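Local structure of beta-fructofuranosidase (Arthrobacter, 3WPU) at residues Q16-A19 with D23-A26; M261-N266 with W321-P326. The protein is a bacterial beta-fructofuranosidase of the levansucrase/invertase family, a group of enzymes built on a five-bladed beta-propeller. All coordinates share one frame; numbering follows the deposited sequence.

Interaction 1. Residues Q16-A19 with D23-A26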
ATOM      1  N   GLN A  16      -8.532 -22.681   1.428  1.00 12.79           N
ATOM      2  CA  GLN A  16      -7.537 -23.735   1.191  1.00 14.20           C
ATOM      3  C   GLN A  16      -6.319 -23.169   0.454  1.00 13.51           C
ATOM      4  O   GLN A  16      -6.445 -22.331  -0.464  1.00 11.88           O
ATOM      5  CB  GLN A  16      -8.148 -24.923   0.439  1.00 17.76           C
ATOM      6  CG  GLN A  16      -8.517 -24.690  -1.006  1.00 21.04           C
ATOM      7  CD  GLN A  16      -9.422 -25.792  -1.539  1.00 24.98           C
ATOM      8  OE1 GLN A  16      -8.947 -26.898  -1.840  1.00 30.18           O
ATOM      9  NE2 GLN A  16     -10.729 -25.513  -1.637  1.00 25.65           N
ATOM     10  N   ALA A  17      -5.149 -23.610   0.883  1.00 13.00           N
ATOM     11  CA  ALA A  17      -3.879 -23.186   0.302  1.00 13.42           C
ATOM     12  C   ALA A  17      -3.505 -24.007  -0.908  1.00 14.24           C
ATOM     13  O   ALA A  17      -3.794 -25.212  -0.988  1.00 15.31           O
ATOM     14  CB  ALA A  17      -2.764 -23.304   1.332  1.00 13.47           C
ATOM     15  N   TYR A  18      -2.804 -23.354  -1.824  1.00 13.90           N
ATOM     16  CA  TYR A  18      -2.209 -23.983  -2.983  1.00 14.87           C
ATOM     17  C   TYR A  18      -0.713 -23.634  -2.997  1.00 14.11           C
ATOM     18  O   TYR A  18      -0.250 -22.793  -2.208  1.00 14.76           O
ATOM     19  CB  TYR A  18      -2.890 -23.478  -4.254  1.00 15.62           C
ATOM     20  CG  TYR A  18      -4.364 -23.801  -4.333  1.00 17.48           C
ATOM     21  CD1 TYR A  18      -4.815 -24.875  -5.094  1.00 19.71           C
ATOM     22  CD2 TYR A  18      -5.301 -23.062  -3.638  1.00 18.05           C
ATOM     23  CE1 TYR A  18      -6.163 -25.181  -5.168  1.00 21.07           C
ATOM     24  CE2 TYR A  18      -6.652 -23.363  -3.702  1.00 19.67           C
ATOM     25  CZ  TYR A  18      -7.076 -24.426  -4.468  1.00 21.08           C
ATOM     26  OH  TYR A  18      -8.412 -24.753  -4.536  1.00 24.36           O
ATOM     27  N   ALA A  19       0.060 -24.320  -3.843  1.00 13.62           N
ATOM     28  CA  ALA A  19       1.463 -23.953  -4.059  1.00 13.66           C
ATOM     29  C   ALA A  19       1.540 -22.572  -4.676  1.00 13.14           C
ATOM     30  O   ALA A  19       0.697 -22.211  -5.499  1.00 12.17           O
ATOM     31  CB  ALA A  19       2.196 -24.970  -4.922  1.00 14.59           C
ATOM     32  N   ASP A  23      -1.942 -22.732 -10.369  1.00 14.00           N
ATOM     33  CA  ASP A  23      -2.720 -21.838 -11.227  1.00 15.15           C
ATOM     34  C   ASP A  23      -3.989 -21.285 -10.602  1.00 15.38           C
ATOM     35  O   ASP A  23      -4.668 -20.453 -11.220  1.00 17.97           O
ATOM     36  CB  ASP A  23      -3.009 -22.567 -12.528  1.00 16.01           C
ATOM     37  CG  ASP A  23      -1.757 -22.835 -13.271  1.00 17.14           C
ATOM     38  OD1 ASP A  23      -1.195 -23.944 -13.135  1.00 19.61           O
ATOM     39  OD2 ASP A  23      -1.281 -21.899 -13.908  1.00 17.74           O
ATOM     40  N   PHE A  24      -4.310 -21.708  -9.386  1.00 14.25           N
ATOM     41  CA  PHE A  24      -5.525 -21.248  -8.754  1.00 14.14           C
ATOM     42  C   PHE A  24      -5.487 -19.752  -8.487  1.00 12.08           C
ATOM     43  O   PHE A  24      -4.564 -19.259  -7.851  1.00 12.35           O
ATOM     44  CB  PHE A  24      -5.730 -21.951  -7.430  1.00 15.01           C
ATOM     45  CG  PHE A  24      -6.999 -21.553  -6.756  1.00 15.91           C
ATOM     46  CD1 PHE A  24      -8.185 -22.221  -7.020  1.00 16.82           C
ATOM     47  CD2 PHE A  24      -7.015 -20.466  -5.885  1.00 16.30           C
ATOM     48  CE1 PHE A  24      -9.367 -21.849  -6.377  1.00 17.26           C
ATOM     49  CE2 PHE A  24      -8.196 -20.069  -5.272  1.00 16.62           C
ATOM     50  CZ  PHE A  24      -9.374 -20.760  -5.519  1.00 16.93           C
ATOM     51  N   THR A  25      -6.532 -19.068  -8.917  1.00 11.37           N
ATOM     52  CA  THR A  25      -6.703 -17.632  -8.657  1.00 10.91           C
ATOM     53  C   THR A  25      -8.022 -17.462  -7.912  1.00 10.94           C
ATOM     54  O   THR A  25      -9.095 -17.858  -8.421  1.00 11.81           O
ATOM     55  CB  THR A  25      -6.757 -16.839  -9.959  1.00 10.49           C
ATOM     56  OG1 THR A  25      -5.545 -16.970 -10.697  1.00 10.17           O
ATOM     57  CG2 THR A  25      -6.991 -15.343  -9.680  1.00 10.31           C
ATOM     58  N   ALA A  26      -7.942 -16.863  -6.724  1.00 11.06           N
ATOM     59  CA  ALA A  26      -9.128 -16.565  -5.910  1.00 10.70           C
ATOM     60  C   ALA A  26      -9.894 -15.442  -6.577  1.00 10.86           C
ATOM     61  O   ALA A  26      -9.280 -14.583  -7.210  1.00 10.04           O
ATOM     62  CB  ALA A  26      -8.749 -16.134  -4.510  1.00 11.34           C
TER
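Phe24 lies with its ring over one face of the Tyr18 phenol, and its side chain can be followed outward atom by atom across that face. Phe24 CB starts the contact: it sits 3.7 Å from the centroid of the Tyr18 ring and 6° off the ring normal, a CH-pi contact over the face. With CG anti to the backbone N (chi1 -178°), the Phe24 ring then leads off across the rim of the tyrosine instead of covering its centre. Phe24 CG meets Tyr18 CE2 at 3.6 Å. On one branch Phe24 CD1 rests against Tyr18 CZ, also at 3.6 Å, and Phe24 CE1 comes against Tyr18 OH. On the other branch Phe24 CD2 touches Tyr18 CE2, while Phe24 CE2 is already 4.0 Å from Tyr18 CE2. The tip, Phe24 CZ, has Tyr18 CE2 as its nearest atom, at 4.2 Å.

The Tyr18 and Phe24 rings form an offset (parallel-displaced) stack, with centroids 4.2 Å apart and planes only 6° from parallel. The displacement puts Tyr18 CE2 over the centre of the Phe24 ring. The stack joins two pieces of the irregular N-terminal segment at the surface of the propeller that leads into the short edge strand 26-27. Arg379 ties both pieces to the body: it pairs with Tyr18 through the backbone, and its NH1 donates to Phe24 O. Further back, Gln16 makes a backbone bond with Asp381, which the Phe24 side chain also touches.

Interaction 2. Residues M261-N266 with W321-P326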
ATOM      1  N   MET A 261       6.754 -11.466  -4.365  1.00  9.43           N
ATOM      2  CA  MET A 261       6.275 -10.096  -4.565  1.00  9.42           C
ATOM      3  C   MET A 261       4.821 -10.154  -4.978  1.00  9.60           C
ATOM      4  O   MET A 261       4.443 -10.967  -5.812  1.00  9.46           O
ATOM      5  CB  MET A 261       7.103  -9.442  -5.674  1.00  9.58           C
ATOM      6  CG  MET A 261       6.649  -8.036  -6.137  1.00  9.97           C
ATOM      7  SD  MET A 261       7.382  -7.613  -7.727  1.00 10.44           S
ATOM      8  CE  MET A 261       9.132  -7.558  -7.348  1.00 10.38           C
ATOM      9  N   VAL A 262       4.016  -9.237  -4.443  1.00  9.71           N
ATOM     10  CA  VAL A 262       2.707  -8.967  -4.992  1.00  9.56           C
ATOM     11  C   VAL A 262       2.691  -7.571  -5.582  1.00  9.37           C
ATOM     12  O   VAL A 262       3.531  -6.720  -5.260  1.00  9.18           O
ATOM     13  CB  VAL A 262       1.532  -9.167  -3.986  1.00  9.54           C
ATOM     14  CG1 VAL A 262       1.404 -10.644  -3.612  1.00  9.52           C
ATOM     15  CG2 VAL A 262       1.700  -8.342  -2.739  1.00  9.60           C
ATOM     16  N   PHE A 263       1.774  -7.397  -6.516  1.00  9.16           N
ATOM     17  CA  PHE A 263       1.641  -6.142  -7.230  1.00  8.89           C
ATOM     18  C   PHE A 263       0.249  -6.085  -7.842  1.00  8.77           C
ATOM     19  O   PHE A 263      -0.450  -7.084  -7.918  1.00  8.65           O
ATOM     20  CB  PHE A 263       2.713  -6.036  -8.332  1.00  8.80           C
ATOM     21  CG  PHE A 263       2.749  -7.223  -9.246  1.00  8.82           C
ATOM     22  CD1 PHE A 263       1.968  -7.257 -10.388  1.00  9.27           C
ATOM     23  CD2 PHE A 263       3.531  -8.309  -8.946  1.00  9.15           C
ATOM     24  CE1 PHE A 263       1.949  -8.354 -11.208  1.00  9.50           C
ATOM     25  CE2 PHE A 263       3.517  -9.424  -9.770  1.00  9.40           C
ATOM     26  CZ  PHE A 263       2.739  -9.441 -10.901  1.00  9.14           C
ATOM     27  N   GLU A 264      -0.186  -4.878  -8.199  1.00  8.62           N
ATOM     28  CA  GLU A 264      -1.413  -4.694  -8.941  1.00  8.42           C
ATOM     29  C   GLU A 264      -1.250  -4.972 -10.425  1.00  8.39           C
ATOM     30  O   GLU A 264      -0.324  -4.472 -11.058  1.00  8.65           O
ATOM     31  CB  GLU A 264      -1.923  -3.238  -8.789  1.00  8.62           C
ATOM     32  CG  GLU A 264      -3.175  -2.998  -9.613  1.00  9.07           C
ATOM     33  CD  GLU A 264      -3.691  -1.571  -9.538  1.00  9.95           C
ATOM     34  OE1 GLU A 264      -2.998  -0.722  -8.974  1.00 11.11           O
ATOM     35  OE2 GLU A 264      -4.791  -1.325 -10.082  1.00 10.71           O
ATOM     36  N   GLY A 265      -2.179  -5.737 -10.981  1.00  8.38           N
ATOM     37  CA  GLY A 265      -2.325  -5.901 -12.423  1.00  9.03           C
ATOM     38  C   GLY A 265      -3.772  -5.790 -12.859  1.00  9.58           C
ATOM     39  O   GLY A 265      -4.653  -5.393 -12.064  1.00  9.81           O
ATOM     40  N   ASN A 266      -4.027  -6.111 -14.131  1.00  9.82           N
ATOM     41  CA  ASN A 266      -5.366  -6.447 -14.580  1.00 10.70           C
ATOM     42  C   ASN A 266      -5.337  -7.849 -15.157  1.00 10.14           C
ATOM     43  O   ASN A 266      -4.303  -8.320 -15.623  1.00 10.13           O
ATOM     44  CB  ASN A 266      -5.875  -5.516 -15.683  1.00 12.00           C
ATOM     45  CG  ASN A 266      -6.163  -4.089 -15.207  1.00 13.78           C
ATOM     46  OD1 ASN A 266      -5.952  -3.148 -15.949  1.00 19.54           O
ATOM     47  ND2 ASN A 266      -6.665  -3.933 -14.034  1.00 15.30           N
ATOM     48  N   TRP A 321      13.286 -12.108 -11.651  1.00 11.90           N
ATOM     49  CA  TRP A 321      11.981 -12.522 -11.152  1.00 11.63           C
ATOM     50  C   TRP A 321      11.258 -13.308 -12.236  1.00 12.24           C
ATOM     51  O   TRP A 321      11.508 -13.106 -13.445  1.00 12.39           O
ATOM     52  CB  TRP A 321      11.154 -11.267 -10.765  1.00 11.13           C
ATOM     53  CG  TRP A 321      11.711 -10.580  -9.555  1.00 10.24           C
ATOM     54  CD1 TRP A 321      12.799  -9.763  -9.508  1.00  9.93           C
ATOM     55  CD2 TRP A 321      11.243 -10.686  -8.210  1.00  9.87           C
ATOM     56  NE1 TRP A 321      13.053  -9.367  -8.243  1.00  9.46           N
ATOM     57  CE2 TRP A 321      12.109  -9.909  -7.409  1.00  9.38           C
ATOM     58  CE3 TRP A 321      10.188 -11.373  -7.599  1.00  9.82           C
ATOM     59  CZ2 TRP A 321      11.945  -9.776  -6.046  1.00  9.39           C
ATOM     60  CZ3 TRP A 321      10.038 -11.246  -6.213  1.00  9.95           C
ATOM     61  CH2 TRP A 321      10.900 -10.437  -5.465  1.00  9.75           C
ATOM     62  N   GLU A 322      10.366 -14.194 -11.806  1.00 12.71           N
ATOM     63  CA  GLU A 322       9.449 -14.890 -12.701  1.00 13.70           C
ATOM     64  C   GLU A 322       8.030 -14.589 -12.224  1.00 12.54           C
ATOM     65  O   GLU A 322       7.736 -14.607 -11.023  1.00 12.16           O
ATOM     66  CB  GLU A 322       9.692 -16.415 -12.756  1.00 16.94           C
ATOM     67  CG  GLU A 322       9.362 -17.138 -11.498  1.00 18.35           C
ATOM     68  CD  GLU A 322       9.688 -18.625 -11.557  1.00 20.55           C
ATOM     69  OE1 GLU A 322       9.216 -19.328 -10.659  1.00 21.15           O
ATOM     70  OE2 GLU A 322      10.456 -19.051 -12.448  1.00 22.94           O
ATOM     71  N   PHE A 323       7.164 -14.308 -13.174  1.00 11.86           N
ATOM     72  CA  PHE A 323       5.753 -14.191 -12.896  1.00 11.68           C
ATOM     73  C   PHE A 323       5.203 -15.538 -12.468  1.00 11.19           C
ATOM     74  O   PHE A 323       5.657 -16.603 -12.945  1.00 11.70           O
ATOM     75  CB  PHE A 323       4.976 -13.762 -14.135  1.00 11.75           C
ATOM     76  CG  PHE A 323       5.041 -12.289 -14.445  1.00 11.57           C
ATOM     77  CD1 PHE A 323       4.674 -11.369 -13.506  1.00 11.82           C
ATOM     78  CD2 PHE A 323       5.419 -11.858 -15.696  1.00 11.43           C
ATOM     79  CE1 PHE A 323       4.692 -10.013 -13.796  1.00 11.61           C
ATOM     80  CE2 PHE A 323       5.451 -10.509 -16.011  1.00 12.05           C
ATOM     81  CZ  PHE A 323       5.088  -9.590 -15.058  1.00 11.55           C
ATOM     82  N   LEU A 324       4.249 -15.487 -11.559  1.00 10.50           N
ATOM     83  CA  LEU A 324       3.397 -16.613 -11.213  1.00 10.84           C
ATOM     84  C   LEU A 324       1.947 -16.209 -11.486  1.00 10.41           C
ATOM     85  O   LEU A 324       1.664 -15.015 -11.728  1.00  9.97           O
ATOM     86  CB  LEU A 324       3.604 -17.008  -9.750  1.00 11.60           C
ATOM     87  CG  LEU A 324       5.014 -17.478  -9.389  1.00 11.95           C
ATOM     88  CD1 LEU A 324       5.171 -17.735  -7.901  1.00 12.54           C
ATOM     89  CD2 LEU A 324       5.408 -18.727 -10.174  1.00 12.23           C
ATOM     90  N   PRO A 325       1.014 -17.174 -11.457  1.00  9.77           N
ATOM     91  CA  PRO A 325      -0.377 -16.797 -11.811  1.00 10.00           C
ATOM     92  C   PRO A 325      -0.981 -15.798 -10.794  1.00  9.33           C
ATOM     93  O   PRO A 325      -0.556 -15.724  -9.649  1.00  8.63           O
ATOM     94  CB  PRO A 325      -1.102 -18.149 -11.841  1.00  9.93           C
ATOM     95  CG  PRO A 325       0.003 -19.142 -12.183  1.00 10.02           C
ATOM     96  CD  PRO A 325       1.188 -18.646 -11.408  1.00 10.29           C
ATOM     97  N   PRO A 326      -1.957 -14.980 -11.220  1.00 10.12           N
ATOM     98  CA  PRO A 326      -2.529 -14.065 -10.243  1.00 10.02           C
ATOM     99  C   PRO A 326      -3.130 -14.757  -9.018  1.00 10.16           C
ATOM    100  O   PRO A 326      -3.666 -15.889  -9.113  1.00 10.18           O
ATOM    101  CB  PRO A 326      -3.649 -13.338 -11.032  1.00 10.17           C
ATOM    102  CG  PRO A 326      -3.446 -13.667 -12.464  1.00 10.68           C
ATOM    103  CD  PRO A 326      -2.656 -14.954 -12.517  1.00 10.31           C
TER
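Met261 lays its methyl group over the indole of Trp321, the two side chains crossing at about a right angle. Met261 CE stands 3.6 Å from the centroid of the Trp321 six-membered ring and only 4° off its normal, so the methyl group makes a CH-pi contact with the middle of the face. The bend at the end of the methionine chain (chi3 -64°) turns CE onto the indole and holds the sulfur further back. Met261 SD, 4.8 Å from the centroid of the Trp321 six-membered ring, adds an oblique Met-aromatic contact. Nearer the backbone, Met261 CB packs on Trp321 CZ3 at 3.5 Å. The indole NE1 is bonded to Leu318 O, which ties the ring to the chain just before the strand.

No hydrogen bond joins the two segments, because strand 305-313 runs between them. Both 260-266 and 321-331 pair antiparallel with it, as in the up-and-down antiparallel sheet of a propeller blade. Side chains two residues apart on each strand thus reach over the intervening strand on one face of the blade. Leu226 of strand 213-226, from another sheet, packs on Met261, Trp321 and Phe323, and Leu225 on Trp321.

Between the phenylalanines the contact is aromatic but oblique. The planes of the Phe263 and Phe323 rings stand at 55° and their centroids 5.8 Å apart. Phe263 comes in with its tip: CZ lies 3.5 Å from Phe323 CE1 and 3.8 Å from Phe323 CD1, close to the plane of the Phe323 ring and at its edge. Tyr233 is a third ring in this cluster, edge-to-face with Phe263 and also against Phe323, while its OH bonds Leu324 O.

Overall arrangement
Interaction 1 comes well before interaction 2 in the chain; their centres lie about 14 Å apart, both to one side of the chain's centre. They belong to one mixed sheet: strand 26-27, entered at the end of interaction 1, runs parallel to strand 321-331 at its edge, and interaction 2 spans strands 260-266 and 321-331 further in. The two touch where Thr25 OG1 probably bonds Pro326 O at 2.7 Å and Asp23 packs on Pro325. Arg379, already bound to the N-terminal segment, also donates to the carbonyls of Pro325 and Pro326. The N-terminal segment, stacked on itself at the surface, is thereby fastened to the edge of a blade whose largely buried side chains make up interaction 2.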